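Local coordinates for protein catechol 1,2-dioxygenase (Burkholderia ambifaria, PDB 5VXT) that probably catalyses the iron(III)-dependent intradiol ring cleavage of catechol with dioxygen to give cis,cis-muconate, at residues A141-A145 / A172-G176; V243-R249 / F302-R307; T253-E258 / L275-V279. All coordinates share one frame; numbering follows the deposited sequence.

Contact 1: A141-A145 / A172-G176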
ATOM      1  N   ALA B 141     -33.748  15.226   0.842  1.00 58.64           N
ATOM      2  CA  ALA B 141     -34.355  15.500  -0.452  1.00 56.44           C
ATOM      3  C   ALA B 141     -33.370  15.216  -1.580  1.00 57.84           C
ATOM      4  O   ALA B 141     -32.203  15.617  -1.524  1.00 56.20           O
ATOM      5  CB  ALA B 141     -34.824  16.954  -0.510  1.00 62.16           C
ATOM      6  N   ASP B 142     -33.849  14.514  -2.606  1.00 56.17           N
ATOM      7  CA  ASP B 142     -33.053  14.189  -3.791  1.00 56.83           C
ATOM      8  C   ASP B 142     -33.962  14.403  -4.998  1.00 58.40           C
ATOM      9  O   ASP B 142     -34.715  13.505  -5.389  1.00 55.78           O
ATOM     10  CB  ASP B 142     -32.513  12.767  -3.723  1.00 56.15           C
ATOM     11  CG  ASP B 142     -31.516  12.460  -4.828  1.00 50.04           C
ATOM     12  OD1 ASP B 142     -31.346  13.299  -5.740  1.00 49.14           O
ATOM     13  OD2 ASP B 142     -30.906  11.369  -4.781  1.00 45.46           O
ATOM     14  N   GLU B 143     -33.885  15.602  -5.581  1.00 65.86           N
ATOM     15  CA  GLU B 143     -34.760  15.951  -6.695  1.00 70.80           C
ATOM     16  C   GLU B 143     -34.560  15.027  -7.889  1.00 66.78           C
ATOM     17  O   GLU B 143     -35.472  14.867  -8.708  1.00 70.31           O
ATOM     18  CB  GLU B 143     -34.527  17.407  -7.110  1.00 72.52           C
ATOM     19  N   GLY B 144     -33.396  14.400  -8.001  1.00 61.85           N
ATOM     20  CA  GLY B 144     -33.052  13.625  -9.172  1.00 56.25           C
ATOM     21  C   GLY B 144     -33.357  12.145  -9.123  1.00 54.49           C
ATOM     22  O   GLY B 144     -33.011  11.434 -10.071  1.00 61.62           O
ATOM     23  N   ALA B 145     -33.988  11.645  -8.063  1.00 55.49           N
ATOM     24  CA  ALA B 145     -34.281  10.222  -7.941  1.00 43.71           C
ATOM     25  C   ALA B 145     -35.748  10.033  -7.590  1.00 48.96           C
ATOM     26  O   ALA B 145     -36.263  10.698  -6.687  1.00 51.17           O
ATOM     27  CB  ALA B 145     -33.401   9.559  -6.878  1.00 50.07           C
ATOM     28  N   ALA B 172     -26.550   4.436  -2.977  1.00 38.72           N
ATOM     29  CA  ALA B 172     -26.159   5.799  -3.314  1.00 41.60           C
ATOM     30  C   ALA B 172     -27.367   6.666  -3.674  1.00 42.96           C
ATOM     31  O   ALA B 172     -28.476   6.180  -3.896  1.00 41.77           O
ATOM     32  CB  ALA B 172     -25.179   5.794  -4.484  1.00 32.93           C
ATOM     33  N   ASN B 173     -27.122   7.976  -3.749  1.00 35.94           N
ATOM     34  CA  ASN B 173     -28.112   8.949  -4.180  1.00 38.50           C
ATOM     35  C   ASN B 173     -28.026   9.116  -5.696  1.00 37.49           C
ATOM     36  O   ASN B 173     -27.298   8.389  -6.378  1.00 40.75           O
ATOM     37  CB  ASN B 173     -27.921  10.275  -3.440  1.00 42.06           C
ATOM     38  CG  ASN B 173     -26.639  11.005  -3.834  1.00 42.02           C
ATOM     39  OD1 ASN B 173     -25.854  10.537  -4.660  1.00 46.45           O
ATOM     40  ND2 ASN B 173     -26.430  12.170  -3.236  1.00 42.00           N
ATOM     41  N   SER B 174     -28.754  10.097  -6.236  1.00 41.93           N
ATOM     42  CA  SER B 174     -28.820  10.293  -7.680  1.00 47.86           C
ATOM     43  C   SER B 174     -27.522  10.823  -8.268  1.00 49.65           C
ATOM     44  O   SER B 174     -27.400  10.885  -9.498  1.00 39.91           O
ATOM     45  CB  SER B 174     -29.971  11.240  -8.042  1.00 44.54           C
ATOM     46  OG  SER B 174     -29.792  12.521  -7.465  1.00 46.63           O
ATOM     47  N   HIS B 175     -26.565  11.225  -7.437  1.00 51.88           N
ATOM     48  CA  HIS B 175     -25.236  11.592  -7.903  1.00 53.10           C
ATOM     49  C   HIS B 175     -24.226  10.477  -7.678  1.00 50.02           C
ATOM     50  O   HIS B 175     -23.035  10.667  -7.950  1.00 50.42           O
ATOM     51  CB  HIS B 175     -24.765  12.874  -7.210  1.00 54.41           C
ATOM     52  CG  HIS B 175     -25.784  13.974  -7.217  1.00 54.44           C
ATOM     53  ND1 HIS B 175     -25.846  14.929  -8.210  1.00 52.95           N
ATOM     54  CD2 HIS B 175     -26.781  14.270  -6.349  1.00 54.57           C
ATOM     55  CE1 HIS B 175     -26.834  15.767  -7.951  1.00 53.13           C
ATOM     56  NE2 HIS B 175     -27.416  15.389  -6.827  1.00 55.34           N
ATOM     57  N   GLY B 176     -24.681   9.321  -7.196  1.00 42.00           N
ATOM     58  CA  GLY B 176     -23.802   8.194  -6.955  1.00 37.96           C
ATOM     59  C   GLY B 176     -22.968   8.297  -5.699  1.00 42.65           C
ATOM     60  O   GLY B 176     -21.920   7.647  -5.609  1.00 37.17           O
TER

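Contact 2: V243-R249 / F302-R307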
ATOM      1  N   VAL B 243     -27.726  -9.646   5.599  1.00 31.53           N
ATOM      2  CA  VAL B 243     -28.817 -10.319   6.317  1.00 32.56           C
ATOM      3  C   VAL B 243     -28.224 -11.161   7.437  1.00 34.88           C
ATOM      4  O   VAL B 243     -27.435 -12.080   7.184  1.00 34.85           O
ATOM      5  CB  VAL B 243     -29.692 -11.187   5.401  1.00 32.53           C
ATOM      6  CG1 VAL B 243     -30.888 -11.736   6.191  1.00 33.75           C
ATOM      7  CG2 VAL B 243     -30.205 -10.371   4.222  1.00 32.21           C
ATOM      8  N   THR B 244     -28.622 -10.864   8.670  1.00 35.37           N
ATOM      9  CA  THR B 244     -28.079 -11.518   9.851  1.00 37.68           C
ATOM     10  C   THR B 244     -29.212 -12.114  10.667  1.00 35.99           C
ATOM     11  O   THR B 244     -30.252 -11.475  10.843  1.00 37.66           O
ATOM     12  CB  THR B 244     -27.302 -10.526  10.710  1.00 37.29           C
ATOM     13  OG1 THR B 244     -26.313  -9.887   9.901  1.00 39.77           O
ATOM     14  CG2 THR B 244     -26.627 -11.233  11.885  1.00 41.22           C
ATOM     15  N   SER B 245     -29.006 -13.335  11.167  1.00 42.12           N
ATOM     16  CA  SER B 245     -29.996 -14.020  11.993  1.00 43.51           C
ATOM     17  C   SER B 245     -29.367 -15.263  12.603  1.00 43.14           C
ATOM     18  O   SER B 245     -28.591 -15.956  11.938  1.00 40.95           O
ATOM     19  CB  SER B 245     -31.230 -14.422  11.175  1.00 53.71           C
ATOM     20  OG  SER B 245     -30.893 -15.427  10.237  1.00 59.17           O
ATOM     21  N   ASP B 246     -29.710 -15.551  13.857  1.00 44.95           N
ATOM     22  CA  ASP B 246     -29.181 -16.738  14.515  0.56 46.27           C
ATOM     23  C   ASP B 246     -29.610 -17.988  13.759  1.00 40.15           C
ATOM     24  O   ASP B 246     -30.693 -18.040  13.177  1.00 44.65           O
ATOM     25  CB  ASP B 246     -29.673 -16.814  15.959  0.56 50.69           C
ATOM     26  CG  ASP B 246     -29.753 -15.456  16.619  0.56 52.41           C
ATOM     27  OD1 ASP B 246     -28.743 -14.719  16.604  0.56 51.76           O
ATOM     28  OD2 ASP B 246     -30.835 -15.121  17.145  0.56 55.35           O
ATOM     29  N   GLY B 247     -28.759 -19.007  13.786  1.00 50.81           N
ATOM     30  CA  GLY B 247     -29.044 -20.222  13.064  1.00 50.32           C
ATOM     31  C   GLY B 247     -28.747 -20.170  11.583  1.00 40.16           C
ATOM     32  O   GLY B 247     -28.874 -21.202  10.912  1.00 46.40           O
ATOM     33  N   HIS B 248     -28.361 -19.005  11.047  1.00 37.28           N
ATOM     34  CA  HIS B 248     -27.987 -18.861   9.647  1.00 35.86           C
ATOM     35  C   HIS B 248     -26.651 -18.141   9.530  1.00 34.87           C
ATOM     36  O   HIS B 248     -26.250 -17.377  10.412  1.00 35.15           O
ATOM     37  CB  HIS B 248     -29.038 -18.086   8.844  1.00 35.52           C
ATOM     38  CG  HIS B 248     -30.421 -18.631   8.995  1.00 36.58           C
ATOM     39  ND1 HIS B 248     -31.306 -18.160   9.941  1.00 42.23           N
ATOM     40  CD2 HIS B 248     -31.063 -19.621   8.333  1.00 38.29           C
ATOM     41  CE1 HIS B 248     -32.440 -18.835   9.851  1.00 44.88           C
ATOM     42  NE2 HIS B 248     -32.317 -19.728   8.885  1.00 37.99           N
ATOM     43  N   ARG B 249     -25.973 -18.379   8.416  1.00 33.92           N
ATOM     44  CA  ARG B 249     -24.745 -17.650   8.139  1.00 34.10           C
ATOM     45  C   ARG B 249     -25.074 -16.239   7.657  1.00 32.19           C
ATOM     46  O   ARG B 249     -26.144 -15.987   7.091  1.00 33.06           O
ATOM     47  CB  ARG B 249     -23.905 -18.409   7.110  1.00 32.02           C
ATOM     48  CG  ARG B 249     -23.624 -19.846   7.529  1.00 36.47           C
ATOM     49  CD  ARG B 249     -22.754 -20.583   6.528  1.00 33.80           C
ATOM     50  NE  ARG B 249     -23.227 -20.452   5.153  1.00 33.37           N
ATOM     51  CZ  ARG B 249     -22.441 -20.590   4.087  1.00 31.54           C
ATOM     52  NH1 ARG B 249     -21.145 -20.855   4.253  1.00 34.12           N
ATOM     53  NH2 ARG B 249     -22.933 -20.449   2.860  1.00 32.67           N
ATOM     54  N   PHE B 302     -34.630 -13.108   0.148  1.00 36.82           N
ATOM     55  CA  PHE B 302     -33.327 -13.582   0.590  1.00 36.38           C
ATOM     56  C   PHE B 302     -33.488 -15.011   1.079  1.00 38.98           C
ATOM     57  O   PHE B 302     -34.263 -15.264   2.008  1.00 41.36           O
ATOM     58  CB  PHE B 302     -32.754 -12.693   1.692  1.00 36.24           C
ATOM     59  CG  PHE B 302     -32.551 -11.266   1.283  1.00 32.39           C
ATOM     60  CD1 PHE B 302     -31.409 -10.880   0.595  1.00 31.39           C
ATOM     61  CD2 PHE B 302     -33.481 -10.298   1.611  1.00 33.22           C
ATOM     62  CE1 PHE B 302     -31.214  -9.561   0.235  1.00 39.28           C
ATOM     63  CE2 PHE B 302     -33.292  -8.983   1.248  1.00 35.99           C
ATOM     64  CZ  PHE B 302     -32.159  -8.612   0.566  1.00 36.78           C
ATOM     65  N   VAL B 303     -32.787 -15.942   0.443  1.00 32.55           N
ATOM     66  CA  VAL B 303     -32.761 -17.335   0.873  1.00 41.32           C
ATOM     67  C   VAL B 303     -31.421 -17.560   1.557  1.00 32.46           C
ATOM     68  O   VAL B 303     -30.369 -17.479   0.916  1.00 31.74           O
ATOM     69  CB  VAL B 303     -32.961 -18.311  -0.293  1.00 37.64           C
ATOM     70  CG1 VAL B 303     -32.855 -19.743   0.202  1.00 33.46           C
ATOM     71  CG2 VAL B 303     -34.324 -18.090  -0.960  1.00 37.90           C
ATOM     72  N   LEU B 304     -31.461 -17.834   2.857  1.00 33.13           N
ATOM     73  CA  LEU B 304     -30.277 -17.951   3.693  1.00 36.06           C
ATOM     74  C   LEU B 304     -29.814 -19.404   3.771  1.00 39.46           C
ATOM     75  O   LEU B 304     -30.578 -20.338   3.513  1.00 36.40           O
ATOM     76  CB  LEU B 304     -30.581 -17.436   5.104  1.00 34.31           C
ATOM     77  CG  LEU B 304     -31.277 -16.086   5.285  1.00 33.90           C
ATOM     78  CD1 LEU B 304     -31.297 -15.723   6.761  1.00 34.76           C
ATOM     79  CD2 LEU B 304     -30.578 -14.988   4.484  1.00 36.26           C
ATOM     80  N   THR B 305     -28.553 -19.591   4.165  1.00 35.05           N
ATOM     81  CA  THR B 305     -28.012 -20.912   4.447  1.00 33.16           C
ATOM     82  C   THR B 305     -27.825 -21.106   5.951  1.00 42.05           C
ATOM     83  O   THR B 305     -27.660 -20.136   6.697  1.00 34.03           O
ATOM     84  CB  THR B 305     -26.677 -21.141   3.724  1.00 32.27           C
ATOM     85  OG1 THR B 305     -25.765 -20.088   4.051  1.00 33.77           O
ATOM     86  CG2 THR B 305     -26.902 -21.170   2.221  1.00 47.65           C
ATOM     87  N   PRO B 306     -27.855 -22.347   6.433  1.00 37.17           N
ATOM     88  CA  PRO B 306     -27.774 -22.577   7.878  1.00 43.14           C
ATOM     89  C   PRO B 306     -26.342 -22.636   8.386  1.00 35.80           C
ATOM     90  O   PRO B 306     -25.404 -22.995   7.671  1.00 35.23           O
ATOM     91  CB  PRO B 306     -28.448 -23.945   8.034  1.00 41.07           C
ATOM     92  CG  PRO B 306     -28.053 -24.654   6.786  1.00 41.54           C
ATOM     93  CD  PRO B 306     -28.034 -23.614   5.699  1.00 37.41           C
ATOM     94  N   ARG B 307     -26.184 -22.276   9.657  1.00 37.11           N
ATOM     95  CA  ARG B 307     -24.922 -22.557  10.325  1.00 43.24           C
ATOM     96  C   ARG B 307     -24.694 -24.062  10.356  1.00 45.55           C
ATOM     97  O   ARG B 307     -25.644 -24.852  10.376  1.00 49.05           O
ATOM     98  CB  ARG B 307     -24.928 -21.992  11.744  1.00 47.77           C
ATOM     99  CG  ARG B 307     -24.930 -20.477  11.805  1.00 50.72           C
ATOM    100  CD  ARG B 307     -24.920 -19.996  13.244  1.00 61.89           C
ATOM    101  NE  ARG B 307     -24.481 -18.609  13.360  1.00 64.92           N
ATOM    102  CZ  ARG B 307     -23.275 -18.243  13.786  1.00 63.70           C
ATOM    103  NH1 ARG B 307     -22.385 -19.161  14.145  1.00 67.66           N
ATOM    104  NH2 ARG B 307     -22.961 -16.959  13.864  1.00 60.01           N
TER
HETATM  105  O   HOH W   1     -27.241 -17.211   4.711  1.00 31.12           O

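Contact 3: T253-E258 / L275-V279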
ATOM      1  N   THR B 253     -24.605  -9.491   0.156  1.00 31.94           N
ATOM      2  CA  THR B 253     -25.024  -9.593  -1.236  1.00 27.75           C
ATOM      3  C   THR B 253     -25.448  -8.217  -1.726  1.00 27.53           C
ATOM      4  O   THR B 253     -25.293  -7.210  -1.026  1.00 31.79           O
ATOM      5  CB  THR B 253     -26.147 -10.624  -1.392  1.00 27.80           C
ATOM      6  OG1 THR B 253     -26.361 -10.875  -2.782  1.00 27.62           O
ATOM      7  CG2 THR B 253     -27.426 -10.105  -0.770  1.00 28.64           C
ATOM      8  N   GLN B 254     -25.973  -8.189  -2.952  1.00 27.57           N
ATOM      9  CA  GLN B 254     -26.381  -6.969  -3.640  0.51 27.87           C
ATOM     10  C   GLN B 254     -27.396  -7.358  -4.699  1.00 28.26           C
ATOM     11  O   GLN B 254     -27.541  -8.532  -5.032  1.00 35.39           O
ATOM     12  CB  GLN B 254     -25.209  -6.256  -4.338  0.51 27.33           C
ATOM     13  CG  GLN B 254     -24.016  -5.819  -3.503  0.51 26.92           C
ATOM     14  CD  GLN B 254     -22.968  -5.141  -4.378  0.51 29.67           C
ATOM     15  OE1 GLN B 254     -23.308  -4.496  -5.371  0.51 31.95           O
ATOM     16  NE2 GLN B 254     -21.698  -5.301  -4.032  0.51 26.60           N
ATOM     17  N   PHE B 255     -28.063  -6.357  -5.265  1.00 29.84           N
ATOM     18  CA  PHE B 255     -28.662  -6.560  -6.573  1.00 34.67           C
ATOM     19  C   PHE B 255     -28.420  -5.308  -7.407  1.00 30.04           C
ATOM     20  O   PHE B 255     -28.205  -4.214  -6.877  1.00 31.85           O
ATOM     21  CB  PHE B 255     -30.162  -6.973  -6.538  1.00 33.77           C
ATOM     22  CG  PHE B 255     -31.104  -5.966  -5.940  1.00 30.79           C
ATOM     23  CD1 PHE B 255     -31.310  -4.726  -6.527  1.00 31.98           C
ATOM     24  CD2 PHE B 255     -31.863  -6.308  -4.831  1.00 32.83           C
ATOM     25  CE1 PHE B 255     -32.205  -3.829  -5.984  1.00 36.62           C
ATOM     26  CE2 PHE B 255     -32.765  -5.422  -4.290  1.00 37.63           C
ATOM     27  CZ  PHE B 255     -32.937  -4.177  -4.866  1.00 36.39           C
ATOM     28  N   ASN B 256     -28.391  -5.506  -8.717  1.00 34.45           N
ATOM     29  CA  ASN B 256     -28.206  -4.439  -9.683  1.00 29.73           C
ATOM     30  C   ASN B 256     -29.568  -3.982 -10.185  1.00 30.82           C
ATOM     31  O   ASN B 256     -30.511  -4.776 -10.277  1.00 31.18           O
ATOM     32  CB  ASN B 256     -27.357  -4.911 -10.863  1.00 29.34           C
ATOM     33  CG  ASN B 256     -25.856  -4.849 -10.581  1.00 38.54           C
ATOM     34  OD1 ASN B 256     -25.387  -4.030  -9.792  1.00 38.72           O
ATOM     35  ND2 ASN B 256     -25.099  -5.707 -11.249  1.00 44.97           N
ATOM     36  N   ILE B 257     -29.668  -2.689 -10.501  1.00 33.21           N
ATOM     37  CA  ILE B 257     -30.887  -2.164 -11.110  1.00 32.63           C
ATOM     38  C   ILE B 257     -31.002  -2.682 -12.536  1.00 37.56           C
ATOM     39  O   ILE B 257     -30.076  -2.535 -13.345  1.00 33.17           O
ATOM     40  CB  ILE B 257     -30.898  -0.629 -11.083  1.00 36.66           C
ATOM     41  CG1 ILE B 257     -30.837  -0.116  -9.644  1.00 33.27           C
ATOM     42  CG2 ILE B 257     -32.132  -0.086 -11.845  1.00 34.75           C
ATOM     43  CD1 ILE B 257     -31.940  -0.669  -8.763  1.00 33.64           C
ATOM     44  N   GLU B 258     -32.144  -3.288 -12.851  1.00 35.85           N
ATOM     45  CA  GLU B 258     -32.354  -3.873 -14.165  1.00 36.83           C
ATOM     46  C   GLU B 258     -32.123  -2.839 -15.263  1.00 36.29           C
ATOM     47  O   GLU B 258     -32.586  -1.700 -15.171  1.00 40.14           O
ATOM     48  CB  GLU B 258     -33.774  -4.433 -14.243  1.00 36.88           C
ATOM     49  CG  GLU B 258     -34.368  -4.506 -15.624  1.00 45.64           C
ATOM     50  CD  GLU B 258     -35.700  -5.241 -15.644  1.00 46.93           C
ATOM     51  OE1 GLU B 258     -35.798  -6.269 -16.349  1.00 47.71           O
ATOM     52  OE2 GLU B 258     -36.649  -4.798 -14.956  1.00 42.57           O
ATOM     53  N   LEU B 275     -28.703 -11.874  -9.391  1.00 29.60           N
ATOM     54  CA  LEU B 275     -28.825 -10.648  -8.611  1.00 33.35           C
ATOM     55  C   LEU B 275     -29.269  -9.467  -9.471  1.00 37.80           C
ATOM     56  O   LEU B 275     -28.866  -8.325  -9.225  1.00 31.31           O
ATOM     57  CB  LEU B 275     -27.500 -10.338  -7.906  1.00 27.99           C
ATOM     58  CG  LEU B 275     -27.013 -11.409  -6.927  1.00 27.66           C
ATOM     59  CD1 LEU B 275     -25.697 -11.009  -6.255  1.00 27.00           C
ATOM     60  CD2 LEU B 275     -28.067 -11.728  -5.865  1.00 28.21           C
ATOM     61  N   ILE B 276     -30.099  -9.736 -10.479  1.00 29.88           N
ATOM     62  CA  ILE B 276     -30.636  -8.728 -11.392  1.00 30.56           C
ATOM     63  C   ILE B 276     -32.150  -8.887 -11.430  1.00 35.11           C
ATOM     64  O   ILE B 276     -32.691  -9.415 -12.410  1.00 35.89           O
ATOM     65  CB  ILE B 276     -30.048  -8.866 -12.806  1.00 30.58           C
ATOM     66  CG1 ILE B 276     -28.521  -9.003 -12.759  1.00 29.65           C
ATOM     67  CG2 ILE B 276     -30.456  -7.679 -13.668  1.00 32.90           C
ATOM     68  CD1 ILE B 276     -27.921  -9.223 -14.139  1.00 32.20           C
ATOM     69  N   PRO B 277     -32.868  -8.455 -10.404  1.00 31.85           N
ATOM     70  CA  PRO B 277     -34.314  -8.716 -10.350  1.00 32.82           C
ATOM     71  C   PRO B 277     -35.087  -7.712 -11.183  1.00 33.79           C
ATOM     72  O   PRO B 277     -34.644  -6.571 -11.375  1.00 42.92           O
ATOM     73  CB  PRO B 277     -34.646  -8.583  -8.856  1.00 32.86           C
ATOM     74  CG  PRO B 277     -33.511  -7.809  -8.246  1.00 34.41           C
ATOM     75  CD  PRO B 277     -32.394  -7.666  -9.257  1.00 31.48           C
ATOM     76  N   PRO B 278     -36.239  -8.117 -11.725  1.00 37.24           N
ATOM     77  CA  PRO B 278     -37.095  -7.173 -12.451  1.00 39.44           C
ATOM     78  C   PRO B 278     -37.553  -6.024 -11.568  1.00 36.35           C
ATOM     79  O   PRO B 278     -37.755  -6.179 -10.362  1.00 41.53           O
ATOM     80  CB  PRO B 278     -38.280  -8.038 -12.883  1.00 38.81           C
ATOM     81  CG  PRO B 278     -37.722  -9.414 -12.963  1.00 44.69           C
ATOM     82  CD  PRO B 278     -36.679  -9.510 -11.889  1.00 34.83           C
ATOM     83  N   VAL B 279     -37.703  -4.861 -12.194  1.00 41.62           N
ATOM     84  CA  VAL B 279     -38.296  -3.679 -11.576  1.00 49.66           C
ATOM     85  C   VAL B 279     -39.674  -3.458 -12.194  1.00 44.82           C
ATOM     86  O   VAL B 279     -39.841  -3.584 -13.413  1.00 39.90           O
ATOM     87  CB  VAL B 279     -37.398  -2.438 -11.763  1.00 37.74           C
ATOM     88  CG1 VAL B 279     -37.939  -1.258 -10.973  1.00 48.03           C
ATOM     89  CG2 VAL B 279     -35.945  -2.749 -11.365  1.00 40.01           C
TER
HETATM   90  O   HOH W   2     -33.234  -4.495 -10.524  1.00 30.96           O

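Contact 1: A141-A145 / A172-G176
Ser174 N donates across the contact to Asp142 OD2 at 2.9 Å with an N-H...O angle of 153°, meeting the syn lone pair, on the side facing the other carboxylate oxygen. Ser174 OG also points at this carboxylate, but it is modelled too close to Asp142 OD1, and the details of that bond are doubtful; the backbone N of Ser174 is the firmer evidence for the link. From within its own loop, Gly144 N reaches Asp142 OD1 at 3.2 Å, approaching 43° out of the carboxylate plane. This bond, to the backbone N two residues on, defines an Asx turn at the start of the type I beta turn Asp142 to Ala145. With CG trans to its own backbone N (chi1 -171°), Asp142 extends toward the second loop.

Residues 172-176 repeat the theme: Asn173 OD1 accepts from His175 N at 2.9 Å, a second Asx turn, inside the type I turn Asn173 to Gly176, and it also accepts from Phe177 N. The contact thus ties together two inter-strand loops, one leading into strand 147-155 and the other leaving strand 166-170. Those two strands belong to different mixed sheets of the dioxygenase domain, a two-sheet beta sandwich consistent with the transthyretin clan of the family. Beside the polar bonds, Ala145 CB lies 4.0 Å from Ser174 CB. The side chains of Asp142 and Ala145 both touch Leu209 of strand 203-209. The Asn173 CB methylene lies 3.5 Å from Asp142 OD2, while its side chain, about 11 Å from the bound catechol and iron, packs on Asp182, Gln187 and Leu192.

Contact 2: V243-R249 / F302-R307
Leu304 lays its CD1 methyl over one face of the His248 imidazole, 4.1 Å from the ring centroid and 25° off the normal, a CH-pi contact displaced toward the rim of the ring. The two segments continue from strand 238-244 of one sheet and strand 295-303 of the other in the beta sandwich of the dioxygenase domain, and are joined where the turn beyond the first meets the tail of the second. That turn is a type II beta turn from Ser245 to His248, with Gly247 at positive phi, and its end is fixed by the hydrogen bond between Ser245 OG and His248 ND1, which also sets the rotation of the imidazole.

Deeper in, Val243 sends its branches to different partners. CG1 meets Leu304 CD2 at 3.7 Å, whereas CG2, trans to the carbonyl carbon, sits over the Phe302 ring, 17° off its normal. Phe302 also meets Phe241 and Phe300 edge-to-face, so this end belongs to the aromatic packing between the sheets.

Nearer the surface the backbones form a single beta bridge, His248 with Pro306. It is flanked by hydrogen bonds from Arg249 N to Thr305 O, 3.0 Å, and from Arg307 N to Gly247 O, 3.2 Å. Water 1 extends the link by donating to Arg249 O and accepting from Thr305 N. The Arg307 chain runs extended past the His248 carbonyl, and its NH1 is bonded to Gly310 O.

Arg249 bends at chi3 (-49°), bringing the edge of its guanidinium group to a hydroxyl while NH2 also forms a salt bridge with Asp106. Thr305 OG1 lies almost in the guanidinium plane, accepting from Arg249 NE at 2.8 Å and from Arg249 NH2 at 3.1 Å.

Contact 3: T253-E258 / L275-V279
This is a largely buried, strand-to-loop contact: residues 275-279 start beside the end of strand 251-256, outermost in its sheet within the chain, and continue alongside the loop that follows, the two directions 40° apart. A single backbone bond supplies the polar link at the strand end: Asn256 N donates to Leu275 O at 2.9 Å, nearly in line with the carbonyl bond. The same oxygen receives a CA-H...O contact from Phe255 CA.

Side chains fill in on both sides of this bond. Leu275 lays its side chain against Gln254 O, CD1 and CD2 both at 3.3 Å; this oxygen is buried without a polar partner in the model. Leu275 CD1 also touches Thr253 OG1. That hydroxyl is hydrogen-bonded to Pro116 O. Pro277 presents CG over one face of the Phe255 ring, 4.2 Å from its centroid.

Where the strand runs out, water 2 accepts from Glu258 N and donates to Asn256 O and Pro277 O. The extended Glu258 chain brings OE2 to Val279 N at 3.0 Å, an almost straight bond (174°) from above the carboxylate plane.

Phe255 and Pro277 continue onto Phe300, and Val279 onto Gln296 and Ile298, all of strand 295-303 in the other sheet. Gln254 bonds through NE2 to Ile119 O and through OE1 to Arg235 of the catechol pocket, a second-shell position packed on the iron-binding His238 and His240 of strand 238-244.

How the contacts relate
Along the chain, contact 1 closes before contact 2 opens, and contact 3 is nested inside the loop that contact 2 closes. All three lie in the dioxygenase domain and link parts of its two mixed beta-sheets. Contacts 2 and 3 have centres 20 Å apart and use the adjacent strands 238-244 and 251-256 of one sheet; they touch where Phe302 CE1 meets Thr253 CG2 at 4.0 Å. Contact 1 stands apart, its centre 18 Å from that of contact 3 and 32 Å from that of contact 2. Contact 3 lies on the strand next to 238-244, which carries two iron-binding histidines, so it is the one that borders the metal site.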